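Long-range contacts in aminotransferase AspB (Helicobacter pylori 26695, PDB 3EZS), which probably transfers amino groups between amino acids and keto acids using pyridoxal 5'-phosphate, as a member of the class I and II aminotransferases: residues D187-N192 with F220-V225; E175-V180 with L209-L214; P109-P114 with V155-L160; G168-L173 with P204-L209; L89-V94 with I226-K231. All coordinates share one frame; numbering follows the deposited sequence.

Interaction 1: residues D187-N192 with F220-V225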
# COMPACT_ATOMS: atom_id res chain seq x y z
N ASP A 187 20.20 -11.70 20.19
CA ASP A 187 19.88 -11.88 18.77
C ASP A 187 18.37 -11.76 18.45
O ASP A 187 17.74 -12.71 17.97
CB ASP A 187 20.46 -13.20 18.23
CG ASP A 187 20.52 -13.25 16.69
OD1 ASP A 187 20.46 -12.17 16.05
OD2 ASP A 187 20.64 -14.35 16.13
N PHE A 188 17.79 -10.60 18.79
CA PHE A 188 16.42 -10.28 18.36
C PHE A 188 16.46 -8.99 17.52
O PHE A 188 17.44 -8.25 17.55
CB PHE A 188 15.40 -10.19 19.51
CG PHE A 188 15.72 -9.18 20.55
CD1 PHE A 188 15.43 -7.84 20.36
CD2 PHE A 188 16.28 -9.58 21.77
CE1 PHE A 188 15.71 -6.90 21.34
CE2 PHE A 188 16.57 -8.64 22.77
CZ PHE A 188 16.27 -7.30 22.56
N ILE A 189 15.40 -8.78 16.74
CA ILE A 189 15.27 -7.61 15.89
C ILE A 189 14.66 -6.47 16.71
O ILE A 189 13.68 -6.67 17.42
CB ILE A 189 14.40 -7.90 14.64
CG1 ILE A 189 14.98 -9.07 13.83
CG2 ILE A 189 14.23 -6.61 13.78
CD1 ILE A 189 16.45 -8.93 13.51
N LEU A 190 15.26 -5.29 16.61
CA LEU A 190 14.85 -4.11 17.36
C LEU A 190 14.50 -2.95 16.43
O LEU A 190 15.32 -2.55 15.63
CB LEU A 190 16.01 -3.67 18.26
CG LEU A 190 15.79 -2.43 19.16
CD1 LEU A 190 14.71 -2.68 20.23
CD2 LEU A 190 17.11 -2.03 19.79
N ILE A 191 13.30 -2.42 16.58
CA ILE A 191 12.82 -1.30 15.76
C ILE A 191 12.38 -0.13 16.63
O ILE A 191 11.81 -0.34 17.69
CB ILE A 191 11.55 -1.70 14.95
CG1 ILE A 191 11.85 -2.79 13.93
CG2 ILE A 191 10.92 -0.50 14.25
CD1 ILE A 191 10.55 -3.37 13.31
N ASN A 192 12.66 1.10 16.20
CA ASN A 192 12.08 2.25 16.85
C ASN A 192 11.19 2.99 15.85
O ASN A 192 11.61 3.32 14.74
CB ASN A 192 13.14 3.19 17.43
CG ASN A 192 12.53 4.31 18.30
OD1 ASN A 192 11.47 4.15 18.89
ND2 ASN A 192 13.23 5.43 18.39
N PHE A 220 24.49 -1.39 11.81
CA PHE A 220 23.08 -1.40 12.22
C PHE A 220 22.46 -2.80 12.21
O PHE A 220 21.27 -2.95 11.94
CB PHE A 220 22.24 -0.44 11.37
CG PHE A 220 22.87 0.91 11.17
CD1 PHE A 220 23.15 1.73 12.26
CD2 PHE A 220 23.17 1.37 9.88
CE1 PHE A 220 23.75 2.99 12.08
CE2 PHE A 220 23.75 2.63 9.69
CZ PHE A 220 24.05 3.44 10.81
N LYS A 221 23.29 -3.81 12.50
CA LYS A 221 22.84 -5.20 12.59
C LYS A 221 21.68 -5.33 13.58
O LYS A 221 21.77 -4.81 14.71
CB LYS A 221 23.99 -6.10 13.05
CG LYS A 221 23.61 -7.57 13.22
CD LYS A 221 24.84 -8.44 13.52
CE LYS A 221 24.51 -9.94 13.63
NZ LYS A 221 23.74 -10.30 14.86
N ASN A 222 20.62 -6.03 13.15
CA ASN A 222 19.40 -6.27 13.92
C ASN A 222 18.56 -5.01 14.25
O ASN A 222 17.55 -5.12 14.96
CB ASN A 222 19.71 -7.01 15.23
CG ASN A 222 20.07 -8.46 15.03
OD1 ASN A 222 20.42 -8.88 13.93
ND2 ASN A 222 19.94 -9.25 16.09
N VAL A 223 18.93 -3.85 13.72
CA VAL A 223 18.29 -2.59 14.12
C VAL A 223 17.77 -1.77 12.94
O VAL A 223 18.44 -1.63 11.90
CB VAL A 223 19.26 -1.75 14.99
CG1 VAL A 223 18.64 -0.41 15.40
CG2 VAL A 223 19.71 -2.56 16.23
N LEU A 224 16.57 -1.22 13.13
CA LEU A 224 15.86 -0.43 12.13
C LEU A 224 15.04 0.69 12.79
O LEU A 224 14.60 0.57 13.93
CB LEU A 224 14.90 -1.34 11.34
CG LEU A 224 15.54 -2.49 10.54
CD1 LEU A 224 14.68 -3.70 10.57
CD2 LEU A 224 15.93 -2.10 9.12
N VAL A 225 14.88 1.79 12.07
CA VAL A 225 14.12 2.95 12.53
C VAL A 225 13.14 3.26 11.41
O VAL A 225 13.46 3.11 10.24
CB VAL A 225 15.02 4.18 12.86
CG1 VAL A 225 15.98 3.90 14.05
CG2 VAL A 225 15.81 4.62 11.63
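D187 and N222 meet with carboxylate and amide nearly coplanar (14° apart). ND2 of N222 gives OD1 of D187 an almost straight hydrogen bond (3.0 Å, 174°) on the anti lone pair of that oxygen, and adds a weak one to F188 O at 3.1 Å. CG of N222 lies beside its own backbone N, opposite the carbonyl carbon (chi1 -73°), which places it close to F188 O. NZ of K221 approaches OD1 of D187 from farther off, a long salt bridge of 4.0 Å. Beyond this polar end the backbones pair as parallel strands: L190 N to N222 O (2.8 Å), L224 N to L190 O (3.1 Å), N192 N to L224 O (3.0 Å). CD1 of I189 rests against the amide carbon CG of N222 (4.0 Å). Farther along, I191 and L224 share one face, CG1 meeting CB, and L190 and V223 the other, CB touching CG2. Strands 189-193 and 223-228, with helix 208-214 between them in the chain, form a beta-alpha-beta unit. That helix covers V223, W179 and A183 of helix 173-186 cover L190, and strand 157-160 pairs with the other edge of 189-193.

Interaction 2: residues E175-V180 with L209-L214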
# COMPACT_ATOMS: atom_id res chain seq x y z
N GLU A 175 19.95 4.93 27.14
CA GLU A 175 18.88 3.94 27.19
C GLU A 175 18.83 3.16 25.89
O GLU A 175 18.71 1.94 25.91
CB GLU A 175 17.52 4.60 27.49
CG GLU A 175 17.46 5.11 28.90
CD GLU A 175 16.18 5.81 29.28
OE1 GLU A 175 15.78 6.81 28.66
OE2 GLU A 175 15.61 5.38 30.30
N LEU A 176 18.92 3.87 24.76
CA LEU A 176 18.90 3.23 23.44
C LEU A 176 20.10 2.32 23.25
O LEU A 176 19.99 1.26 22.64
CB LEU A 176 18.82 4.28 22.31
CG LEU A 176 17.54 5.16 22.20
CD1 LEU A 176 17.74 6.32 21.24
CD2 LEU A 176 16.32 4.38 21.80
N ILE A 177 21.25 2.72 23.78
CA ILE A 177 22.49 1.92 23.70
C ILE A 177 22.30 0.57 24.39
O ILE A 177 22.70 -0.46 23.84
CB ILE A 177 23.70 2.69 24.28
CG1 ILE A 177 24.12 3.80 23.31
CG2 ILE A 177 24.90 1.75 24.50
CD1 ILE A 177 25.14 4.85 23.91
N SER A 178 21.67 0.58 25.57
CA SER A 178 21.38 -0.65 26.31
C SER A 178 20.52 -1.60 25.49
O SER A 178 20.79 -2.80 25.46
CB SER A 178 20.67 -0.36 27.63
OG SER A 178 21.50 0.37 28.50
N TRP A 179 19.50 -1.06 24.83
CA TRP A 179 18.63 -1.87 23.98
C TRP A 179 19.39 -2.46 22.81
O TRP A 179 19.19 -3.62 22.48
CB TRP A 179 17.44 -1.07 23.47
CG TRP A 179 16.29 -0.99 24.42
CD1 TRP A 179 15.90 0.10 25.14
CD2 TRP A 179 15.38 -2.05 24.77
NE1 TRP A 179 14.81 -0.21 25.90
CE2 TRP A 179 14.46 -1.51 25.69
CE3 TRP A 179 15.23 -3.38 24.36
CZ2 TRP A 179 13.41 -2.27 26.23
CZ3 TRP A 179 14.19 -4.14 24.91
CH2 TRP A 179 13.29 -3.57 25.83
N VAL A 180 20.27 -1.68 22.18
CA VAL A 180 21.04 -2.20 21.06
C VAL A 180 21.89 -3.39 21.53
O VAL A 180 21.91 -4.43 20.88
CB VAL A 180 21.93 -1.09 20.41
CG1 VAL A 180 22.98 -1.70 19.47
CG2 VAL A 180 21.06 -0.08 19.68
N LEU A 209 19.63 4.76 15.69
CA LEU A 209 20.84 4.51 14.87
C LEU A 209 22.06 5.26 15.42
O LEU A 209 23.22 4.85 15.18
CB LEU A 209 20.62 4.79 13.37
CG LEU A 209 19.52 4.00 12.63
CD1 LEU A 209 19.70 4.12 11.11
CD2 LEU A 209 19.50 2.53 13.03
N GLU A 210 21.82 6.34 16.15
CA GLU A 210 22.93 7.05 16.82
C GLU A 210 23.51 6.17 17.95
O GLU A 210 24.71 6.18 18.21
CB GLU A 210 22.48 8.37 17.43
CG GLU A 210 21.95 9.39 16.44
CD GLU A 210 21.56 10.71 17.15
OE1 GLU A 210 22.45 11.30 17.77
OE2 GLU A 210 20.39 11.15 17.08
N ALA A 211 22.63 5.44 18.63
CA ALA A 211 23.04 4.52 19.69
C ALA A 211 23.90 3.42 19.09
O ALA A 211 24.88 2.96 19.69
CB ALA A 211 21.78 3.94 20.39
N CYS A 212 23.53 2.99 17.89
CA CYS A 212 24.25 1.98 17.16
C CYS A 212 25.69 2.39 16.91
O CYS A 212 26.60 1.59 17.09
CB CYS A 212 23.55 1.66 15.84
SG CYS A 212 22.11 0.57 15.99
N MSE A 213 25.88 3.63 16.48
CA MSE A 213 27.21 4.16 16.20
C MSE A 213 28.07 4.14 17.47
O MSE A 213 29.26 3.81 17.40
CB MSE A 213 27.14 5.60 15.70
CG MSE A 213 26.33 5.83 14.43
SE MSE A 213 26.92 4.84 12.90
CE MSE A 213 28.70 5.61 12.70
N LEU A 214 27.47 4.47 18.61
CA LEU A 214 28.18 4.52 19.89
C LEU A 214 28.28 3.18 20.62
O LEU A 214 28.97 3.10 21.63
CB LEU A 214 27.51 5.54 20.83
CG LEU A 214 27.61 7.01 20.41
CD1 LEU A 214 26.65 7.84 21.22
CD2 LEU A 214 29.06 7.52 20.55
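I177 and A211 mark the crossing of helices 173-186 and 208-214: their CA atoms are 4.8 Å apart, and the local axes pass at 8.4 Å with a signed angle of -71°. The methyl of A211 points toward the other helix and takes part in contacts with L176, I177 and V180. Its CB meets CB of L176 at 3.5 Å and the backbone N of I177 at 3.6 Å, so it rests on the helix surface itself as well as on side chains. CG1 of I177 touches the same methyl at 3.7 Å; it sits beside its own backbone N, anti to the carbonyl carbon (chi1 -73°). One turn later CG2 of V180 reaches CB of A211 more loosely, and it also touches SG of C212 at 3.9 Å. With CG1 anti to the backbone N (chi1 166°), CG2 of V180 falls beside that N, and it is CG2 that makes both contacts. At the outer end CD1 of I177 meets CB of L214 at 3.9 Å, the two side chains crossing obliquely near solvent. Beyond the pair, C212 also packs on V223 of strand 223-228, and L176 on L171 of the loop ahead of its helix. No hydrogen bond or charge pair joins the two segments. The contact is therefore one of shape and apolar surface, a methyl from one helix set among the side chains and backbone of the other, and the small side chain of A211 at the crossing is consistent with the close approach of the axes.

Interaction 3: residues P109-P114 with V155-L160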
# COMPACT_ATOMS: atom_id res chain seq x y z
N PRO A 109 6.10 -17.02 16.79
CA PRO A 109 6.89 -15.82 17.01
C PRO A 109 6.36 -14.98 18.16
O PRO A 109 5.18 -15.06 18.48
CB PRO A 109 6.78 -15.08 15.68
CG PRO A 109 5.48 -15.54 15.09
CD PRO A 109 5.32 -16.95 15.53
N THR A 110 7.25 -14.23 18.80
CA THR A 110 6.91 -13.37 19.94
C THR A 110 7.37 -11.95 19.69
O THR A 110 8.55 -11.71 19.41
CB THR A 110 7.58 -13.86 21.21
OG1 THR A 110 7.24 -15.24 21.43
CG2 THR A 110 7.15 -12.98 22.40
N ILE A 111 6.45 -10.99 19.78
CA ILE A 111 6.75 -9.60 19.55
C ILE A 111 6.55 -8.82 20.86
O ILE A 111 5.62 -9.10 21.61
CB ILE A 111 5.86 -9.02 18.44
CG1 ILE A 111 6.07 -9.79 17.13
CG2 ILE A 111 6.13 -7.54 18.23
CD1 ILE A 111 5.13 -9.31 15.98
N ALA A 112 7.45 -7.87 21.13
CA ALA A 112 7.32 -7.03 22.33
C ALA A 112 7.07 -5.60 21.90
O ALA A 112 7.64 -5.14 20.92
CB ALA A 112 8.57 -7.10 23.21
N TYR A 113 6.18 -4.92 22.60
CA TYR A 113 5.92 -3.50 22.36
C TYR A 113 5.35 -2.87 23.63
O TYR A 113 4.84 -3.58 24.50
CB TYR A 113 5.02 -3.26 21.13
CG TYR A 113 3.74 -4.07 21.05
CD1 TYR A 113 3.75 -5.35 20.49
CD2 TYR A 113 2.53 -3.56 21.48
CE1 TYR A 113 2.58 -6.09 20.40
CE2 TYR A 113 1.36 -4.29 21.39
CZ TYR A 113 1.39 -5.56 20.85
OH TYR A 113 0.23 -6.31 20.76
N PRO A 114 5.43 -1.52 23.76
CA PRO A 114 4.93 -0.93 25.01
C PRO A 114 3.40 -0.93 25.15
O PRO A 114 2.68 -1.24 24.20
CB PRO A 114 5.49 0.51 24.97
CG PRO A 114 6.40 0.58 23.78
CD PRO A 114 5.96 -0.49 22.84
N VAL A 155 11.89 -13.35 23.12
CA VAL A 155 11.41 -12.39 22.14
C VAL A 155 12.20 -12.46 20.83
O VAL A 155 13.39 -12.76 20.82
CB VAL A 155 11.39 -10.94 22.73
CG1 VAL A 155 12.81 -10.40 22.89
CG2 VAL A 155 10.55 -10.01 21.88
N ASP A 156 11.51 -12.18 19.73
CA ASP A 156 12.06 -12.19 18.38
C ASP A 156 12.16 -10.80 17.76
O ASP A 156 13.01 -10.54 16.91
CB ASP A 156 11.15 -13.04 17.48
CG ASP A 156 11.05 -14.49 17.95
OD1 ASP A 156 12.11 -15.09 18.19
OD2 ASP A 156 9.92 -15.02 18.05
N LEU A 157 11.26 -9.91 18.15
CA LEU A 157 11.18 -8.58 17.60
C LEU A 157 10.69 -7.68 18.71
O LEU A 157 9.73 -8.01 19.40
CB LEU A 157 10.20 -8.56 16.42
CG LEU A 157 9.85 -7.20 15.80
CD1 LEU A 157 11.06 -6.65 15.09
CD2 LEU A 157 8.69 -7.28 14.84
N VAL A 158 11.37 -6.55 18.90
CA VAL A 158 10.97 -5.55 19.89
C VAL A 158 10.73 -4.23 19.15
O VAL A 158 11.58 -3.78 18.36
CB VAL A 158 12.01 -5.32 20.99
CG1 VAL A 158 11.54 -4.18 21.93
CG2 VAL A 158 12.27 -6.61 21.76
N ILE A 159 9.56 -3.65 19.40
CA ILE A 159 9.18 -2.37 18.81
C ILE A 159 9.11 -1.32 19.89
O ILE A 159 8.34 -1.45 20.84
CB ILE A 159 7.79 -2.42 18.15
CG1 ILE A 159 7.72 -3.51 17.08
CG2 ILE A 159 7.43 -1.07 17.53
CD1 ILE A 159 6.33 -3.73 16.52
N LEU A 160 9.96 -0.30 19.79
CA LEU A 160 9.93 0.84 20.68
C LEU A 160 9.29 1.99 19.90
O LEU A 160 9.21 1.94 18.66
CB LEU A 160 11.33 1.24 21.14
CG LEU A 160 12.19 0.17 21.83
CD1 LEU A 160 13.63 0.67 21.98
CD2 LEU A 160 11.59 -0.27 23.18
O HOH W 1 9.63 -17.00 20.15
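T110 and D156 are joined twice. Backbone N of T110 donates to OD2 of D156 at 2.9 Å, meeting the oxygen on its anti side and 22° out of the carboxylate plane, while backbone N of D156 donates to T110 O at 3.0 Å. L157 N adds a weak bond to the same carbonyl oxygen. CG of D156 lies beside its own backbone N, anti to the carbonyl carbon (chi1 -61°), near T110 N; OD2 also touches CA of P109. A water links OD2 of D156 with OG1 of T110, at 2.9 and 3.2 Å. Past this corner the strands run parallel, A112 N bonding to L157 O (2.9 Å) and I159 N to A112 O (2.9 Å). Strands 110-115 and 157-160 are neighbours inside the mixed seven-stranded sheet of the large domain of fold type I pyridoxal phosphate enzymes. On one face CG2 of I111 touches both CD2 of L157 and CD1 of I159. On the other, CB of A112 meets CG2 of V155 (3.8 Å) and CG2 of V158 (4.0 Å). CD of P114 closes on I159 O, where the proline has no N-H to continue the pairing. Farther out, Y113 carries its ring away from the pair; its OH bonds to OG of S132, and F117 meets the ring edge-to-face. Helix 120-127 covers I111 and I159 through A125 and Y121. Strand 131-136 pairs with the outer edge of 110-115, and strand 189-193 with the other edge of 157-160.

Interaction 4: residues G168-L173 with P204-L209. With EDO (1,2-ethanediol), chain D.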
# COMPACT_ATOMS: atom_id res chain seq x y z
N GLY A 168 4.62 10.58 25.50
CA GLY A 168 5.69 11.53 25.21
C GLY A 168 7.06 11.06 25.69
O GLY A 168 8.07 11.69 25.38
N ARG A 169 7.11 9.95 26.43
CA ARG A 169 8.38 9.43 26.95
C ARG A 169 9.37 9.19 25.84
O ARG A 169 9.05 8.52 24.85
CB ARG A 169 8.15 8.13 27.71
CG ARG A 169 9.44 7.48 28.28
CD ARG A 169 10.09 8.31 29.39
NE ARG A 169 10.99 7.48 30.21
CZ ARG A 169 12.27 7.22 29.96
NH1 ARG A 169 12.88 7.71 28.90
NH2 ARG A 169 12.95 6.45 30.79
N THR A 170 10.57 9.74 26.03
CA THR A 170 11.65 9.66 25.05
C THR A 170 12.88 9.03 25.70
O THR A 170 13.34 9.46 26.75
CB THR A 170 11.95 11.08 24.47
OG1 THR A 170 10.82 11.51 23.72
CG2 THR A 170 13.16 11.09 23.52
N LEU A 171 13.40 7.99 25.07
CA LEU A 171 14.56 7.28 25.57
C LEU A 171 15.84 8.05 25.25
O LEU A 171 16.00 8.57 24.14
CB LEU A 171 14.62 5.89 24.94
CG LEU A 171 13.45 4.93 25.22
CD1 LEU A 171 13.67 3.63 24.46
CD2 LEU A 171 13.28 4.65 26.71
N SER A 172 16.73 8.11 26.22
CA SER A 172 18.00 8.79 26.06
C SER A 172 18.95 7.96 25.19
O SER A 172 18.69 6.79 24.90
CB SER A 172 18.64 8.99 27.43
OG SER A 172 19.08 7.75 27.96
N LEU A 173 20.06 8.57 24.81
CA LEU A 173 21.07 7.89 24.02
C LEU A 173 21.53 6.66 24.78
O LEU A 173 21.65 5.57 24.22
CB LEU A 173 22.24 8.85 23.75
CG LEU A 173 23.19 8.60 22.59
CD1 LEU A 173 22.44 8.43 21.27
CD2 LEU A 173 24.18 9.75 22.48
N PRO A 204 16.75 18.11 20.47
CA PRO A 204 16.17 17.08 19.62
C PRO A 204 16.37 15.68 20.19
O PRO A 204 17.41 15.41 20.76
CB PRO A 204 16.93 17.24 18.29
CG PRO A 204 17.71 18.51 18.40
CD PRO A 204 17.92 18.76 19.84
N PRO A 205 15.38 14.79 20.06
CA PRO A 205 15.56 13.43 20.57
C PRO A 205 16.54 12.60 19.72
O PRO A 205 16.68 12.82 18.52
CB PRO A 205 14.16 12.84 20.46
CG PRO A 205 13.56 13.56 19.29
CD PRO A 205 14.04 14.97 19.45
N PRO A 206 17.24 11.65 20.35
CA PRO A 206 18.17 10.87 19.56
C PRO A 206 17.53 9.73 18.77
O PRO A 206 16.51 9.16 19.20
CB PRO A 206 19.11 10.32 20.61
CG PRO A 206 18.29 10.22 21.86
CD PRO A 206 17.22 11.25 21.76
N SER A 207 18.10 9.41 17.61
CA SER A 207 17.67 8.23 16.85
C SER A 207 18.36 7.00 17.43
O SER A 207 19.46 7.08 17.95
CB SER A 207 18.06 8.33 15.39
OG SER A 207 17.77 7.12 14.70
N LEU A 208 17.70 5.86 17.33
CA LEU A 208 18.26 4.58 17.74
C LEU A 208 19.52 4.23 16.91
O LEU A 208 20.38 3.46 17.37
CB LEU A 208 17.17 3.48 17.62
CG LEU A 208 17.48 2.02 17.92
CD1 LEU A 208 18.04 1.82 19.35
CD2 LEU A 208 16.24 1.13 17.70
N LEU A 209 19.63 4.76 15.69
CA LEU A 209 20.84 4.51 14.87
C LEU A 209 22.06 5.26 15.42
O LEU A 209 23.22 4.85 15.18
CB LEU A 209 20.62 4.79 13.37
CG LEU A 209 19.52 4.00 12.63
CD1 LEU A 209 19.70 4.12 11.11
CD2 LEU A 209 19.50 2.53 13.03
C1 EDO D . 9.25 5.06 25.55
O1 EDO D . 10.04 5.84 24.64
C2 EDO D . 9.21 3.63 25.06
O2 EDO D . 8.91 3.59 23.67
O HOH W 2 14.93 8.69 21.54
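T170 and P205 touch where a loop ending in the N-cap of helix 173-186 meets a proline-rich run ending in the N-cap of helix 208-214. S172 and S207 are the two capping residues, OG of S207 accepting from L209 N. With OG1 beside the backbone N (chi1 -66°), CG2 of T170 stands anti to that N, and this methyl rests on CB of P205 at 3.7 Å. Its hydroxyl serves its own loop instead, OG1 donating to G168 O at 3.2 Å with the donor tilted 33° from the carbonyl plane. The ring of P206 fits against the chain just before the helix: CG lies 3.6 Å from L171 O and 3.8 Å from L173 N. L173 swings CG anti to its backbone N (chi1 -159°), and its CD1 reaches CB of P206 at 3.9 Å. L176 of helix 173-186 also packs on P206. On the far side of the loop a 1,2-ethanediol, probably from the crystallisation liquor, donates from O1 to R169 O, while R169 itself pairs with E175 through NH2. No direct hydrogen bond links the two segments, but one water spans them, donating to L171 O at 2.8 Å and to P206 O at 2.9 Å.

Interaction 5: residues L89-V94 with I226-K231. With PO4 (phosphate ion), chain C.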
# COMPACT_ATOMS: atom_id res chain seq x y z
N LEU A 89 5.53 4.05 1.83
CA LEU A 89 4.30 4.80 1.65
C LEU A 89 3.76 5.22 3.02
O LEU A 89 2.68 4.81 3.43
CB LEU A 89 3.27 3.92 0.89
CG LEU A 89 2.20 4.69 0.13
CD1 LEU A 89 2.90 5.40 -1.05
CD2 LEU A 89 1.10 3.79 -0.36
N GLY A 90 4.50 6.09 3.70
CA GLY A 90 4.17 6.47 5.07
C GLY A 90 4.76 5.42 6.01
O GLY A 90 5.47 4.52 5.57
N SER A 91 4.49 5.54 7.30
CA SER A 91 4.99 4.57 8.27
C SER A 91 3.99 3.46 8.62
O SER A 91 4.38 2.36 9.03
CB SER A 91 5.42 5.30 9.56
OG SER A 91 4.31 5.92 10.19
N ARG A 92 2.70 3.73 8.46
CA ARG A 92 1.68 2.78 8.88
C ARG A 92 1.85 1.40 8.26
O ARG A 92 1.81 0.38 8.95
CB ARG A 92 0.28 3.32 8.55
CG ARG A 92 -0.81 2.50 9.19
CD ARG A 92 -2.20 2.88 8.73
NE ARG A 92 -3.17 2.06 9.46
CZ ARG A 92 -3.67 2.35 10.66
NH1 ARG A 92 -3.32 3.46 11.31
NH2 ARG A 92 -4.54 1.51 11.23
N GLU A 93 1.99 1.37 6.96
CA GLU A 93 2.15 0.11 6.25
C GLU A 93 3.42 -0.64 6.62
O GLU A 93 3.39 -1.86 6.75
CB GLU A 93 2.08 0.37 4.74
CG GLU A 93 3.14 1.33 4.16
CD GLU A 93 4.30 0.63 3.47
OE1 GLU A 93 4.54 -0.56 3.71
OE2 GLU A 93 4.96 1.30 2.66
N VAL A 94 4.51 0.09 6.83
CA VAL A 94 5.79 -0.51 7.18
C VAL A 94 5.67 -1.17 8.55
O VAL A 94 6.12 -2.30 8.72
CB VAL A 94 6.98 0.50 7.26
CG1 VAL A 94 8.30 -0.27 7.35
CG2 VAL A 94 7.00 1.47 6.10
N ILE A 226 11.95 3.71 11.78
CA ILE A 226 10.88 4.00 10.83
C ILE A 226 10.50 5.49 10.95
O ILE A 226 10.24 5.97 12.04
CB ILE A 226 9.66 3.07 11.10
CG1 ILE A 226 10.04 1.63 10.76
CG2 ILE A 226 8.41 3.53 10.29
CD1 ILE A 226 8.93 0.59 10.99
N HIS A 227 10.50 6.20 9.83
CA HIS A 227 10.21 7.63 9.81
C HIS A 227 9.04 7.94 8.89
O HIS A 227 8.69 7.13 8.03
CB HIS A 227 11.46 8.43 9.41
CG HIS A 227 12.51 8.47 10.47
ND1 HIS A 227 12.77 9.59 11.23
CD2 HIS A 227 13.37 7.51 10.92
CE1 HIS A 227 13.75 9.34 12.09
NE2 HIS A 227 14.13 8.08 11.92
N SER A 228 8.43 9.10 9.11
CA SER A 228 7.30 9.58 8.31
C SER A 228 7.39 11.09 8.15
O SER A 228 7.88 11.76 9.03
CB SER A 228 5.99 9.27 9.01
OG SER A 228 4.90 9.86 8.32
N LEU A 229 6.85 11.60 7.05
CA LEU A 229 6.83 13.04 6.76
C LEU A 229 5.53 13.73 7.24
O LEU A 229 5.45 14.96 7.29
CB LEU A 229 6.88 13.18 5.25
CG LEU A 229 7.30 14.50 4.63
CD1 LEU A 229 8.68 14.91 5.13
CD2 LEU A 229 7.28 14.35 3.11
N SER A 230 4.53 12.94 7.58
CA SER A 230 3.19 13.43 7.87
C SER A 230 3.09 14.55 8.88
O SER A 230 2.41 15.54 8.63
CB SER A 230 2.30 12.27 8.32
OG SER A 230 2.28 11.28 7.31
N LYS A 231 3.76 14.39 10.02
CA LYS A 231 3.68 15.39 11.11
C LYS A 231 4.67 16.51 10.92
O LYS A 231 4.34 17.69 11.09
CB LYS A 231 3.84 14.71 12.48
CG LYS A 231 2.59 13.90 12.83
CD LYS A 231 2.90 12.78 13.77
CE LYS A 231 1.65 11.98 14.10
NZ LYS A 231 0.83 11.60 12.92
P PO4 C . 1.90 7.87 8.77
O1 PO4 C . 3.34 8.00 8.37
O2 PO4 C . 1.28 6.67 8.14
O3 PO4 C . 1.15 9.06 8.28
O4 PO4 C . 1.83 7.70 10.25
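S91 lays its CB against CG2 of I226, 3.6 Å away, and points its hydroxyl at a bound phosphate. OG stands between the backbone N and the carbonyl carbon (chi1 64°) and donates to O1 of the phosphate at 2.9 Å; backbone N of S91 reaches the same oxygen at 2.9 Å. R92 N bonds to O2 at 3.3 Å, so the ion sits near the N-terminal end of the helix, whose dipole would probably favour its charge. From the other segment OG of S230 donates to O3 at 2.7 Å. OG of S228 lies only 2.4 Å from O1, a distance too short to trust; the same OG accepts from S230 N at 3.2 Å, an ST turn. R239 also bonds to the ion. The phosphate probably comes from the crystallisation liquor, but its cup is consistent with the site that holds the phosphate group of pyridoxal phosphate in this family. Deeper in, CG1 of V94 meets CD1 of I226 at 3.8 Å, the two side chains running past one another in opposite senses. Y55 of the second subunit bonds to NZ of K231. Strand 223-228 lies between strands 189-193 and 241-245, while Y253 of helix 247-257 packs on V94.

Interactions 1 and 3 are two strand pairs of one sheet, their centres 11 Å apart, joined where strand 189-193 bonds to 157-160 (I189 O to V158 N, 2.7 Å). Interactions 2 and 4 share L209 and have centres 10 Å apart, placing helices 173-186 and 208-214 on the L190-V223 side of interaction 1; V223 CG1 touches C212 SG at 3.6 Å. The salt bridge from R169 to E175 ties interaction 4 to interaction 2. Strand 223-228 then runs on from interaction 1 into interaction 5, 17 Å away between centres, where it reaches the bound phosphate in the probable cofactor site. Interactions 2, 3 and 4 do not touch interaction 5; interaction 4 comes within about 5 Å between nearest atoms.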